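Local coordinates for protein adenylation domain (PDB 5N9X) that belongs to the AMP-binding, ANL-type family of adenylation domains and holds adenosine-5'-triphosphate and threonine in neighbouring pockets of the model, at residues 243-247 / 271-275; 300-304 / 324-330. All blocks are in the same frame, centred on the assembly; numbering follows the deposited sequence.

Interaction 1: residues 243-247 / 271-275; sequences ARVVR and EGIDL
One face of helix 239-248, residues 243-247 (Arg247 N to Ala243 O, 3.2 Å), packs on the segment leaving helix 258-271, on the return leg of the beta-alpha-beta crossover between parallel strands 253-256 and 280-284. Glu271 ends that helix; Gly272, with positive phi (71°), breaks it, and Ile273 and Asp274 run on with psi near 140°. The CA register is Arg244-Ile273 (7.6 Å) and Arg247-Leu275 (5.4 Å). Ile273 (m, t) puts CD1 3.6 Å from Ala243 CB, and Leu275 (m, t) puts CD2 3.7 Å from Val246 CG1 and 3.5 Å from Arg247 CB. At the outer edge Arg244 NH1 forms a salt bridge with Glu271 OE1 at 2.8 Å, its hydrogen bond weak (118°). Arg247 NH2 stays 4.4 Å from Glu271 OE2, beyond a salt bridge, but NH1 is hydrogen-bonded just outside the segments; Asp274 OD1 has its salt bridge with Arg299. Thus helix and loop meet through aliphatic groups, and the one salt bridge between the segments, poorly aligned as a hydrogen bond, contributes charge attraction more than directional bonding.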
loop_
_atom_site.group_PDB
_atom_site.type_symbol
_atom_site.label_atom_id
_atom_site.label_comp_id
_atom_site.label_asym_id
_atom_site.label_seq_id
_atom_site.Cartn_x
_atom_site.Cartn_y
_atom_site.Cartn_z
ATOM N N ALA A 243 17.386 3.429 8.023
ATOM C CA ALA A 243 18.488 3.544 7.082
ATOM C C ALA A 243 19.639 2.588 7.444
ATOM O O ALA A 243 20.182 1.917 6.577
ATOM C CB ALA A 243 18.980 4.987 7.021
ATOM N N ARG A 244 19.988 2.496 8.719
ATOM C CA ARG A 244 21.171 1.739 9.096
ATOM C C ARG A 244 20.958 0.241 8.895
ATOM O O ARG A 244 21.836 -0.460 8.393
ATOM C CB ARG A 244 21.577 2.087 10.531
ATOM C CG ARG A 244 22.619 3.201 10.560
ATOM C CD ARG A 244 22.317 4.349 11.535
ATOM N NE ARG A 244 22.659 4.062 12.922
ATOM C CZ ARG A 244 22.859 4.987 13.859
ATOM N NH1 ARG A 244 22.779 6.280 13.574
ATOM N NH2 ARG A 244 23.157 4.616 15.094
ATOM N N VAL A 245 19.770 -0.237 9.228
ATOM C CA VAL A 245 19.404 -1.619 8.951
ATOM C C VAL A 245 19.425 -1.913 7.448
ATOM O O VAL A 245 19.893 -2.972 7.005
ATOM C CB VAL A 245 18.012 -1.940 9.518
ATOM C CG1 VAL A 245 17.502 -3.277 8.979
ATOM C CG2 VAL A 245 18.054 -1.924 11.037
ATOM N N VAL A 246 18.937 -0.962 6.660
ATOM C CA VAL A 246 18.878 -1.151 5.214
ATOM C C VAL A 246 20.273 -1.397 4.611
ATOM O O VAL A 246 20.449 -2.272 3.753
ATOM C CB VAL A 246 18.214 0.050 4.525
ATOM C CG1 VAL A 246 18.555 0.105 3.037
ATOM C CG2 VAL A 246 16.707 0.019 4.768
ATOM N N ARG A 247 21.269 -0.641 5.070
ATOM C CA ARG A 247 22.645 -0.891 4.665
ATOM C C ARG A 247 23.120 -2.208 5.259
ATOM O O ARG A 247 23.494 -3.127 4.523
ATOM C CB ARG A 247 23.562 0.260 5.090
ATOM C CG ARG A 247 25.050 -0.057 5.022
ATOM C CD ARG A 247 25.679 0.085 6.392
ATOM N NE ARG A 247 25.964 1.477 6.717
ATOM C CZ ARG A 247 25.883 1.987 7.941
ATOM N NH1 ARG A 247 25.517 1.218 8.961
ATOM N NH2 ARG A 247 26.147 3.269 8.148
ATOM N N GLU A 271 23.526 11.317 7.826
ATOM C CA GLU A 271 24.579 10.456 8.346
ATOM C C GLU A 271 25.581 10.041 7.234
ATOM O O GLU A 271 26.641 9.495 7.508
ATOM C CB GLU A 271 23.946 9.231 9.027
ATOM C CG GLU A 271 24.950 8.274 9.674
ATOM C CD GLU A 271 24.375 7.516 10.859
ATOM O OE1 GLU A 271 23.800 8.176 11.757
ATOM O OE2 GLU A 271 24.519 6.269 10.886
ATOM N N GLY A 272 25.249 10.317 5.978
ATOM C CA GLY A 272 26.147 9.978 4.884
ATOM C C GLY A 272 26.224 8.485 4.641
ATOM O O GLY A 272 27.285 7.916 4.356
ATOM N N ILE A 273 25.086 7.832 4.749
ATOM C CA ILE A 273 25.089 6.398 4.582
ATOM C C ILE A 273 25.231 6.006 3.103
ATOM O O ILE A 273 24.694 6.674 2.205
ATOM C CB ILE A 273 23.831 5.791 5.190
ATOM C CG1 ILE A 273 23.779 6.114 6.687
ATOM C CG2 ILE A 273 23.803 4.296 4.951
ATOM C CD1 ILE A 273 22.431 5.771 7.354
ATOM N N ASP A 274 25.985 4.949 2.837
ATOM C CA ASP A 274 26.048 4.449 1.474
ATOM C C ASP A 274 25.227 3.166 1.388
ATOM O O ASP A 274 25.154 2.399 2.351
ATOM C CB ASP A 274 27.501 4.224 1.035
ATOM C CG ASP A 274 27.633 4.060 -0.478
ATOM O OD1 ASP A 274 26.992 4.841 -1.237
ATOM O OD2 ASP A 274 28.380 3.150 -0.912
ATOM N N LEU A 275 24.582 2.945 0.251
ATOM C CA LEU A 275 23.803 1.723 0.080
ATOM C C LEU A 275 24.153 0.974 -1.204
ATOM O O LEU A 275 23.315 0.814 -2.083
ATOM C CB LEU A 275 22.309 2.044 0.121
ATOM C CG LEU A 275 21.847 2.792 1.380
ATOM C CD1 LEU A 275 20.517 3.526 1.184
ATOM C CD2 LEU A 275 21.793 1.865 2.559
#

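Interaction 2: residues 300-304 / 324-330; sequences FGLDR and RLTEDDL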
loop_
_atom_site.group_PDB
_atom_site.type_symbol
_atom_site.label_atom_id
_atom_site.label_comp_id
_atom_site.label_asym_id
_atom_site.label_seq_id
_atom_site.Cartn_x
_atom_site.Cartn_y
_atom_site.Cartn_z
ATOM N N PHE A 300 23.177 9.410 -5.530
ATOM C CA PHE A 300 23.310 8.068 -6.092
ATOM C C PHE A 300 23.102 8.034 -7.601
ATOM O O PHE A 300 23.371 7.029 -8.255
ATOM C CB PHE A 300 22.288 7.131 -5.444
ATOM C CG PHE A 300 22.368 7.081 -3.953
ATOM C CD1 PHE A 300 23.378 6.370 -3.320
ATOM C CD2 PHE A 300 21.449 7.759 -3.184
ATOM C CE1 PHE A 300 23.448 6.320 -1.932
ATOM C CE2 PHE A 300 21.517 7.718 -1.807
ATOM C CZ PHE A 300 22.522 7.003 -1.178
ATOM N N GLY A 301 22.587 9.112 -8.162
ATOM C CA GLY A 301 22.158 9.037 -9.543
ATOM C C GLY A 301 20.866 8.232 -9.699
ATOM O O GLY A 301 20.109 8.035 -8.741
ATOM N N LEU A 302 20.631 7.764 -10.923
ATOM C CA LEU A 302 19.381 7.148 -11.308
ATOM C C LEU A 302 19.629 5.762 -11.887
ATOM O O LEU A 302 18.699 5.082 -12.295
ATOM C CB LEU A 302 18.666 8.045 -12.317
ATOM C CG LEU A 302 17.885 9.207 -11.704
ATOM C CD1 LEU A 302 17.164 10.003 -12.752
ATOM C CD2 LEU A 302 16.874 8.685 -10.706
ATOM N N ASP A 303 20.895 5.354 -11.923
ATOM C CA ASP A 303 21.298 4.066 -12.501
ATOM C C ASP A 303 21.384 2.927 -11.505
ATOM O O ASP A 303 21.253 1.764 -11.873
ATOM C CB ASP A 303 22.648 4.213 -13.207
ATOM C CG ASP A 303 22.667 5.371 -14.166
ATOM O OD1 ASP A 303 22.636 5.099 -15.387
ATOM O OD2 ASP A 303 22.660 6.537 -13.695
ATOM N N ARG A 304 21.627 3.265 -10.244
ATOM C CA ARG A 304 21.713 2.266 -9.200
ATOM C C ARG A 304 21.515 2.929 -7.849
ATOM O O ARG A 304 22.276 3.836 -7.484
ATOM C CB ARG A 304 23.049 1.524 -9.225
ATOM C CG ARG A 304 23.179 0.570 -8.049
ATOM C CD ARG A 304 24.447 -0.259 -8.095
ATOM N NE ARG A 304 24.475 -1.291 -7.056
ATOM C CZ ARG A 304 24.112 -2.565 -7.223
ATOM N NH1 ARG A 304 24.179 -3.400 -6.195
ATOM N NH2 ARG A 304 23.698 -3.012 -8.406
ATOM N N ARG A 324 10.105 3.556 -14.725
ATOM C CA ARG A 324 11.457 3.800 -14.263
ATOM C C ARG A 324 11.788 5.305 -14.366
ATOM O O ARG A 324 11.662 5.919 -15.436
ATOM C CB ARG A 324 12.466 2.953 -15.052
ATOM C CG ARG A 324 13.896 3.305 -14.707
ATOM C CD ARG A 324 14.939 2.317 -15.195
ATOM N NE ARG A 324 15.978 3.051 -15.914
ATOM C CZ ARG A 324 17.021 3.631 -15.327
ATOM N NH1 ARG A 324 17.161 3.576 -14.011
ATOM N NH2 ARG A 324 17.911 4.292 -16.052
ATOM N N LEU A 325 12.203 5.895 -13.249
ATOM C CA LEU A 325 12.548 7.304 -13.241
ATOM C C LEU A 325 13.802 7.626 -14.094
ATOM O O LEU A 325 14.777 6.867 -14.111
ATOM C CB LEU A 325 12.729 7.777 -11.800
ATOM C CG LEU A 325 11.406 8.192 -11.151
ATOM C CD1 LEU A 325 10.590 6.969 -10.750
ATOM C CD2 LEU A 325 11.651 9.068 -9.942
ATOM N N THR A 326 13.729 8.747 -14.821
ATOM C CA THR A 326 14.810 9.249 -15.676
ATOM C C THR A 326 15.120 10.696 -15.320
ATOM O O THR A 326 14.351 11.329 -14.595
ATOM C CB THR A 326 14.451 9.181 -17.176
ATOM O OG1 THR A 326 13.517 10.223 -17.496
ATOM C CG2 THR A 326 13.870 7.816 -17.535
ATOM N N GLU A 327 16.229 11.221 -15.833
ATOM C CA GLU A 327 16.581 12.622 -15.603
ATOM C C GLU A 327 15.462 13.580 -16.019
ATOM O O GLU A 327 15.167 14.520 -15.290
ATOM C CB GLU A 327 17.875 12.979 -16.330
ATOM C CG GLU A 327 19.095 12.188 -15.842
ATOM C CD GLU A 327 19.601 12.618 -14.460
ATOM O OE1 GLU A 327 19.026 13.552 -13.856
ATOM O OE2 GLU A 327 20.567 11.998 -13.963
ATOM N N ASP A 328 14.817 13.320 -17.155
ATOM C CA ASP A 328 13.731 14.179 -17.647
ATOM C C ASP A 328 12.627 14.413 -16.613
ATOM O O ASP A 328 12.086 15.527 -16.502
ATOM C CB ASP A 328 13.101 13.587 -18.916
ATOM C CG ASP A 328 13.802 14.033 -20.188
ATOM O OD1 ASP A 328 15.039 14.252 -20.157
ATOM O OD2 ASP A 328 13.102 14.174 -21.221
ATOM N N ASP A 329 12.293 13.372 -15.852
ATOM C CA ASP A 329 11.237 13.485 -14.840
ATOM C C ASP A 329 11.598 14.473 -13.732
ATOM O O ASP A 329 10.723 14.945 -13.013
ATOM C CB ASP A 329 10.920 12.113 -14.226
ATOM C CG ASP A 329 10.707 11.037 -15.270
ATOM O OD1 ASP A 329 10.031 11.305 -16.289
ATOM O OD2 ASP A 329 11.213 9.913 -15.067
ATOM N N LEU A 330 12.882 14.793 -13.596
ATOM C CA LEU A 330 13.310 15.765 -12.590
ATOM C C LEU A 330 13.385 17.190 -13.127
ATOM O O LEU A 330 13.690 18.123 -12.377
ATOM C CB LEU A 330 14.668 15.387 -12.011
ATOM C CG LEU A 330 14.862 13.961 -11.499
ATOM C CD1 LEU A 330 16.185 13.867 -10.772
ATOM C CD2 LEU A 330 13.715 13.540 -10.590
HETATM O O HOH W 1 15.595 5.073 -12.246
#
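Leu302 dominates this contact, with 127 Å² covered by residues 324-330; Arg324 follows with 43 Å² and Leu325 with 24 Å². Leu302 lies just beyond Gly301, whose positive phi (73°) takes the chain out of helix 290-300 and toward strand 306-310. Its CA-to-CB bond points at the partner segment, and in the m, t rotamer CD1 reaches the backbone of the turn, 3.4 Å from both Thr326 C and Glu327 N. The aliphatic surroundings are looser: Leu302 CD2 is 4.4 Å from Leu325 CB, and Leu302 CD1 is 4.5 Å from Leu330 CD1. Leu302 and Leu325 also touch Leu307 of strand 306-310, whereas Leu330 rests on Val293 and Ala297 of helix 290-300.

Arg324, at the end of strand 321-324, reaches Leu302 O with its guanidinium: NH1 donates at 2.8 Å and 152°, with the acceptor near the guanidinium plane. Water 1 lies 3.1 Å from Leu302 O and 2.7 Å from Leu325 O, within hydrogen-bonding geometry of both. The receiving turn is braced internally: Thr326 N donates to Asp329 OD2 (2.8 Å, 164°), an oxygen also hydrogen-bonded to His323 NE2, and Leu330 N donates to Glu327 O (2.9 Å).

The contact joins the loops at the ends of the antiparallel strands 306-310 and 321-324, with the Leu325 side chain about 9 Å from the bound ATP. Leu302 therefore plays two chemical roles: its side chain packs against the peptide of the turn, with leucines around it, while its carbonyl accepts a hydrogen bond from Arg324 and lies within hydrogen-bonding distance of water 1.

Helix 290-300 connects the two contacts: residues 300-304 of interaction 2 continue from its end, while in interaction 1 Leu275 touches Trp296 and Asp274 pairs with Arg299. They also meet directly, Phe300 CE1 lying 3.9 Å from Asp274 OD1 and Phe300 CZ 4.0 Å from Ile273 O, although their centres are about 20 Å apart. Both are partly buried, with apolar interiors and polar margins. Interaction 1 buries more area (337 against 255 Å²), shared between aliphatic side chains and the charged residues Arg244, Arg247 and Glu271; interaction 2 is concentrated on one leucine between two loops. Their polar chemistry differs accordingly: side-chain charges pair in the first, whereas an arginine donates to a backbone carbonyl in the second.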